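PDB 1X7F: outer surface protein, which is of unknown function but is probably a 6-phospho-N-acetylmuramidase that cleaves phosphorylated cell-wall sugar fragments at a glycosidic bond. Local coordinates for residues Lys28-Tyr34 against Phe55-Cys61; Asp127-Ala132 against Asn156-Ala162. All blocks are in the same frame, centred on the assembly; numbering follows the deposited sequence.

Contact 1: residues Lys28-Tyr34 against Phe55-Cys61; sequences KLGISLY and FSRIFTC
Ile-31 and Ile-58 lie side by side on one face of two neighbouring parallel strands, 28-33 and 55-61, which helix 40-51 joins into a beta-alpha-beta unit of the eight-stranded parallel barrel expected for this glycosidase-like family. The short strand axes approach to 4.6 Å at a crossing angle of -27°. The hydrogen bonds zigzag as parallel strands require: Arg-57 O receives Ile-31 N, Ile-31 O receives Phe-59 N at 2.9 Å, and Phe-59 O receives Leu-33 N almost head-on. At the start the pattern is disturbed, because Leu-29 O takes a good bond from Ser-56 N at 3.0 Å and a weak one from Arg-57 N.

The Ile-31 side chain can be followed outward. From CB, the CG2 branch goes to the Phe-55 ring, meeting CD2 at 3.5 Å in an oblique approach. The other branch is set by chi1 of 46°, which puts CG1 between the backbone N and the carbonyl carbon; CG1 comes within 3.8 Å of Arg-57 O and runs beside Ile-58 CG1 at 4.0 Å, the two side chains pointing the same way. Its tip, CD1, still touches Ile-58 CG1. This apolar face, which Leu-33 shares, is covered by Tyr-46 and Ile-47 of helix 40-51.

Leu-29 CB sits over the centre of one face of the Phe-55 ring, a CH-pi contact 13° off the ring normal. On the other side of the sheet lie Ser-32, Arg-57 and Phe-59. Arg-57 runs out extended to salt bridges with Glu-144 and Asp-246, while Ser-32 OG, bonded to Ile-249 O, lies at the edge of the Phe-59 ring, 3.3 Å from CD2. At the N-terminal end, where Lys-28 and Ser-56 are partly exposed, one water accepts from Lys-28 NZ, which also pairs with Glu-89, and donates to Ser-56 O at 2.6 Å.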
loop_
_atom_site.group_PDB
_atom_site.type_symbol
_atom_site.label_atom_id
_atom_site.label_comp_id
_atom_site.label_asym_id
_atom_site.label_seq_id
_atom_site.Cartn_x
_atom_site.Cartn_y
_atom_site.Cartn_z
ATOM N N LYS A 28 -4.635 6.705 3.276
ATOM C CA LYS A 28 -4.871 7.563 2.125
ATOM C C LYS A 28 -4.212 7.009 0.890
ATOM O O LYS A 28 -3.219 6.279 0.979
ATOM C CB LYS A 28 -4.341 8.981 2.367
ATOM C CG LYS A 28 -5.094 9.787 3.393
ATOM C CD LYS A 28 -4.539 11.210 3.418
ATOM C CE LYS A 28 -5.116 12.047 4.567
ATOM N NZ LYS A 28 -4.905 13.526 4.354
ATOM N N LEU A 29 -4.776 7.376 -0.260
ATOM C CA LEU A 29 -4.116 7.208 -1.551
ATOM C C LEU A 29 -3.591 8.560 -2.023
ATOM O O LEU A 29 -4.258 9.587 -1.867
ATOM C CB LEU A 29 -5.062 6.591 -2.585
ATOM C CG LEU A 29 -5.134 5.056 -2.520
ATOM C CD1 LEU A 29 -6.372 4.539 -3.246
ATOM C CD2 LEU A 29 -3.809 4.403 -3.062
ATOM N N GLY A 30 -2.389 8.552 -2.601
ATOM C CA GLY A 30 -1.777 9.770 -3.116
ATOM C C GLY A 30 -1.276 9.629 -4.534
ATOM O O GLY A 30 -1.149 8.520 -5.039
ATOM N N ILE A 31 -1.002 10.771 -5.165
ATOM C CA ILE A 31 -0.414 10.874 -6.514
ATOM C C ILE A 31 0.759 11.850 -6.458
ATOM O O ILE A 31 0.791 12.747 -5.602
ATOM C CB ILE A 31 -1.459 11.407 -7.549
ATOM C CG1 ILE A 31 -2.224 12.630 -6.988
ATOM C CG2 ILE A 31 -2.422 10.290 -7.971
ATOM C CD1 ILE A 31 -2.870 13.563 -8.046
ATOM N N SER A 32 1.716 11.704 -7.375
ATOM C CA SER A 32 2.805 12.681 -7.460
ATOM C C SER A 32 2.634 13.577 -8.668
ATOM O O SER A 32 2.106 13.130 -9.686
ATOM C CB SER A 32 4.170 11.984 -7.497
ATOM O OG SER A 32 4.424 11.361 -6.255
ATOM N N LEU A 33 3.077 14.836 -8.544
ATOM C CA LEU A 33 3.138 15.781 -9.664
ATOM C C LEU A 33 4.551 16.323 -9.878
ATOM O O LEU A 33 5.333 16.441 -8.938
ATOM C CB LEU A 33 2.174 16.971 -9.461
ATOM C CG LEU A 33 0.681 16.682 -9.275
ATOM C CD1 LEU A 33 -0.071 17.992 -9.105
ATOM C CD2 LEU A 33 0.128 15.902 -10.450
ATOM N N TYR A 34 4.864 16.651 -11.130
ATOM C CA TYR A 34 6.141 17.269 -11.493
ATOM C C TYR A 34 5.797 18.315 -12.524
ATOM O O TYR A 34 6.033 18.119 -13.718
ATOM C CB TYR A 34 7.144 16.222 -12.036
ATOM C CG TYR A 34 7.332 15.061 -11.076
ATOM C CD1 TYR A 34 6.527 13.931 -11.156
ATOM C CD2 TYR A 34 8.277 15.124 -10.055
ATOM C CE1 TYR A 34 6.672 12.871 -10.255
ATOM C CE2 TYR A 34 8.419 14.085 -9.144
ATOM C CZ TYR A 34 7.621 12.961 -9.252
ATOM O OH TYR A 34 7.767 11.938 -8.350
ATOM N N PHE A 55 -8.405 9.428 -4.068
ATOM C CA PHE A 55 -7.085 9.945 -3.720
ATOM C C PHE A 55 -7.290 11.281 -2.989
ATOM O O PHE A 55 -8.137 12.081 -3.377
ATOM C CB PHE A 55 -6.209 10.117 -4.962
ATOM C CG PHE A 55 -5.712 8.816 -5.558
ATOM C CD1 PHE A 55 -6.598 7.880 -6.101
ATOM C CD2 PHE A 55 -4.358 8.544 -5.610
ATOM C CE1 PHE A 55 -6.136 6.686 -6.670
ATOM C CE2 PHE A 55 -3.878 7.342 -6.167
ATOM C CZ PHE A 55 -4.772 6.418 -6.706
ATOM N N SER A 56 -6.539 11.499 -1.915
ATOM C CA SER A 56 -6.700 12.712 -1.115
ATOM C C SER A 56 -5.354 13.310 -0.671
ATOM O O SER A 56 -5.297 14.150 0.224
ATOM C CB SER A 56 -7.597 12.426 0.103
ATOM O OG SER A 56 -6.942 11.536 0.991
ATOM N N ARG A 57 -4.274 12.859 -1.293
ATOM C CA ARG A 57 -2.939 13.312 -0.940
ATOM C C ARG A 57 -2.121 13.523 -2.218
ATOM O O ARG A 57 -2.226 12.733 -3.164
ATOM C CB ARG A 57 -2.275 12.279 -0.007
ATOM C CG ARG A 57 -0.837 12.606 0.390
ATOM C CD ARG A 57 -0.281 11.756 1.524
ATOM N NE ARG A 57 1.084 12.170 1.835
ATOM C CZ ARG A 57 1.760 11.839 2.932
ATOM N NH1 ARG A 57 1.216 11.089 3.883
ATOM N NH2 ARG A 57 2.998 12.278 3.085
ATOM N N ILE A 58 -1.332 14.598 -2.242
ATOM C CA ILE A 58 -0.432 14.897 -3.354
ATOM C C ILE A 58 1.022 15.079 -2.879
ATOM O O ILE A 58 1.281 15.787 -1.898
ATOM C CB ILE A 58 -0.899 16.167 -4.129
ATOM C CG1 ILE A 58 -2.268 15.945 -4.781
ATOM C CG2 ILE A 58 0.133 16.558 -5.197
ATOM C CD1 ILE A 58 -2.759 17.133 -5.574
ATOM N N PHE A 59 1.952 14.433 -3.578
ATOM C CA PHE A 59 3.377 14.724 -3.441
ATOM C C PHE A 59 3.828 15.571 -4.628
ATOM O O PHE A 59 3.685 15.182 -5.775
ATOM C CB PHE A 59 4.210 13.444 -3.340
ATOM C CG PHE A 59 5.704 13.691 -3.379
ATOM C CD1 PHE A 59 6.362 14.255 -2.280
ATOM C CD2 PHE A 59 6.449 13.387 -4.528
ATOM C CE1 PHE A 59 7.751 14.498 -2.315
ATOM C CE2 PHE A 59 7.835 13.627 -4.581
ATOM C CZ PHE A 59 8.491 14.184 -3.469
ATOM N N THR A 60 4.347 16.752 -4.362
ATOM C CA THR A 60 4.784 17.593 -5.471
ATOM C C THR A 60 6.222 18.048 -5.325
ATOM O O THR A 60 6.715 18.282 -4.218
ATOM C CB THR A 60 3.820 18.764 -5.747
ATOM O OG1 THR A 60 4.432 19.655 -6.684
ATOM C CG2 THR A 60 3.620 19.635 -4.511
ATOM N N CYS A 61 6.872 18.168 -6.474
ATOM C CA CYS A 61 8.306 18.315 -6.560
ATOM C C CYS A 61 8.711 19.570 -7.336
ATOM O O CYS A 61 8.376 19.720 -8.517
ATOM C CB CYS A 61 8.858 17.079 -7.251
ATOM S SG CYS A 61 10.590 16.781 -6.973
HETATM O O HOH W 1 -6.681 14.562 2.439
HETATM O O HOH W 2 -7.100 8.898 0.139
#

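Contact 2: residues Asp127-Ala132 against Asn156-Ala162; sequences DGLTEA and NILSHQA
Hydrogen bonding across the contact rests on Asn-156, whose ND2 donates to Asp-127 O at 2.8 Å. The bond is bent, 140° at the hydrogen, and the donor stands above the carbonyl plane; a chi1 of -170°, with CG trans to N, carries the Asn-156 amide across to the loop at Asp-127. Within segment 127-132, Asp-127 OD2 accepts from Thr-130 N and Thr-130 OG1, which arrive from opposite faces of the carboxylate. Ring contacts centre on His-160. Leu-129 CD1 lies over one face, 3.8 Å from the ring centroid and offset toward the rim; Ser-159 OG, from the same segment as the ring, covers the opposite face. Apolar contacts fill the rest: Ala-132 CB meets Ala-162 CB at 3.7 Å and His-160 CB at the same distance, and Glu-131 CB rests on Ile-157 CG1, the two side chains crossing at about a right angle. Glu-131 OE2 is bonded to Tyr-153 OH and Phe-126 N, while OE1 takes a weak bond from Gly-128 N. Together these pair the start of helix 129-134, with Gly-128 at its N-cap position and an Asx motif at Asp-127, with the type I turn from Ile-157 to His-160 at the C-terminal side of helix 153-157.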
loop_
_atom_site.group_PDB
_atom_site.type_symbol
_atom_site.label_atom_id
_atom_site.label_comp_id
_atom_site.label_asym_id
_atom_site.label_seq_id
_atom_site.Cartn_x
_atom_site.Cartn_y
_atom_site.Cartn_z
ATOM N N ASP A 127 20.450 18.508 12.383
ATOM C CA ASP A 127 20.939 18.068 13.691
ATOM C C ASP A 127 19.818 17.610 14.629
ATOM O O ASP A 127 20.064 17.333 15.807
ATOM C CB ASP A 127 21.752 19.187 14.352
ATOM C CG ASP A 127 20.920 20.430 14.639
ATOM O OD1 ASP A 127 21.286 21.190 15.565
ATOM O OD2 ASP A 127 19.891 20.732 13.994
ATOM N N GLY A 128 18.594 17.539 14.106
ATOM C CA GLY A 128 17.424 17.199 14.911
ATOM C C GLY A 128 16.777 18.408 15.567
ATOM O O GLY A 128 15.551 18.478 15.678
ATOM N N LEU A 129 17.604 19.353 16.011
ATOM C CA LEU A 129 17.129 20.592 16.617
ATOM C C LEU A 129 16.383 21.469 15.608
ATOM O O LEU A 129 15.336 22.033 15.933
ATOM C CB LEU A 129 18.297 21.361 17.253
ATOM C CG LEU A 129 18.031 22.648 18.042
ATOM C CD1 LEU A 129 17.129 22.408 19.254
ATOM C CD2 LEU A 129 19.348 23.274 18.478
ATOM N N THR A 130 16.924 21.573 14.390
ATOM C CA THR A 130 16.312 22.375 13.326
ATOM C C THR A 130 14.907 21.869 12.997
ATOM O O THR A 130 13.972 22.665 12.881
ATOM C CB THR A 130 17.205 22.377 12.060
ATOM O OG1 THR A 130 18.511 22.862 12.392
ATOM C CG2 THR A 130 16.709 23.398 11.044
ATOM N N GLU A 131 14.781 20.546 12.852
ATOM C CA GLU A 131 13.497 19.873 12.634
ATOM C C GLU A 131 12.491 20.224 13.730
ATOM O O GLU A 131 11.358 20.615 13.437
ATOM C CB GLU A 131 13.688 18.352 12.576
ATOM C CG GLU A 131 14.291 17.824 11.280
ATOM C CD GLU A 131 15.815 17.820 11.268
ATOM O OE1 GLU A 131 16.447 18.650 11.948
ATOM O OE2 GLU A 131 16.391 16.974 10.559
ATOM N N ALA A 132 12.928 20.080 14.985
ATOM C CA ALA A 132 12.123 20.410 16.164
ATOM C C ALA A 132 11.512 21.810 16.108
ATOM O O ALA A 132 10.293 21.962 16.366
ATOM C CB ALA A 132 12.954 20.248 17.437
ATOM N N ASN A 156 16.057 11.819 18.479
ATOM C CA ASN A 156 16.858 13.037 18.497
ATOM C C ASN A 156 15.960 14.281 18.431
ATOM O O ASN A 156 16.033 15.150 19.306
ATOM C CB ASN A 156 17.853 12.995 17.328
ATOM C CG ASN A 156 18.887 14.101 17.385
ATOM O OD1 ASN A 156 19.405 14.449 18.453
ATOM N ND2 ASN A 156 19.214 14.647 16.219
ATOM N N ILE A 157 15.101 14.333 17.409
ATOM C CA ILE A 157 14.155 15.436 17.191
ATOM C C ILE A 157 13.243 15.678 18.397
ATOM O O ILE A 157 13.065 16.820 18.821
ATOM C CB ILE A 157 13.311 15.197 15.900
ATOM C CG1 ILE A 157 14.206 15.194 14.658
ATOM C CG2 ILE A 157 12.203 16.248 15.754
ATOM C CD1 ILE A 157 13.539 14.625 13.419
ATOM N N LEU A 158 12.687 14.600 18.948
ATOM C CA LEU A 158 11.752 14.697 20.074
ATOM C C LEU A 158 12.420 14.973 21.429
ATOM O O LEU A 158 11.735 15.334 22.394
ATOM C CB LEU A 158 10.864 13.452 20.152
ATOM C CG LEU A 158 10.029 13.124 18.903
ATOM C CD1 LEU A 158 9.445 11.735 19.005
ATOM C CD2 LEU A 158 8.932 14.151 18.666
ATOM N N SER A 159 13.742 14.805 21.503
ATOM C CA SER A 159 14.498 15.136 22.720
ATOM C C SER A 159 14.615 16.649 22.893
ATOM O O SER A 159 14.905 17.142 23.994
ATOM C CB SER A 159 15.885 14.485 22.722
ATOM O OG SER A 159 16.802 15.204 21.917
ATOM N N HIS A 160 14.399 17.377 21.798
ATOM C CA HIS A 160 14.247 18.831 21.843
ATOM C C HIS A 160 12.757 19.158 22.015
ATOM O O HIS A 160 11.910 18.280 21.851
ATOM C CB HIS A 160 14.825 19.480 20.576
ATOM C CG HIS A 160 16.201 18.999 20.223
ATOM N ND1 HIS A 160 17.326 19.368 20.931
ATOM C CD2 HIS A 160 16.632 18.176 19.236
ATOM C CE1 HIS A 160 18.389 18.792 20.396
ATOM N NE2 HIS A 160 17.995 18.063 19.366
ATOM N N GLN A 161 12.436 20.400 22.374
ATOM C CA GLN A 161 11.034 20.807 22.484
ATOM C C GLN A 161 10.368 20.855 21.108
ATOM O O GLN A 161 10.462 21.850 20.379
ATOM C CB GLN A 161 10.895 22.134 23.234
ATOM C CG GLN A 161 10.576 21.984 24.729
ATOM C CD GLN A 161 11.736 21.428 25.558
ATOM O OE1 GLN A 161 12.256 20.342 25.276
ATOM N NE2 GLN A 161 12.123 22.165 26.594
ATOM N N ALA A 162 9.704 19.752 20.765
ATOM C CA ALA A 162 9.139 19.565 19.433
ATOM C C ALA A 162 7.661 19.193 19.487
ATOM O O ALA A 162 7.246 18.390 20.325
ATOM C CB ALA A 162 9.917 18.497 18.680
#

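Both contacts belong to the N-terminal part of the chain, which matches the 6-phospho-N-acetylmuramidase family, and come in series: contact 1 closes at residue 61, well before contact 2 opens at 127. Their centres are 27 Å apart and their nearest atoms about 15 Å, so they do not touch. Contact 1, pairing strands 28-33 and 55-62 of the eight-stranded parallel sheet, is buried, its centre about 14 Å from that of the chain. Contact 2 is peripheral, its centre about 29 Å from the same point, and joins two short helical elements that flank strand 142-146. That strand meets Arg-57 of contact 1 through Glu-144 and packs on Glu-131 and Ile-157 of contact 2 through Leu-145, as expected for a barrel strand under its helices.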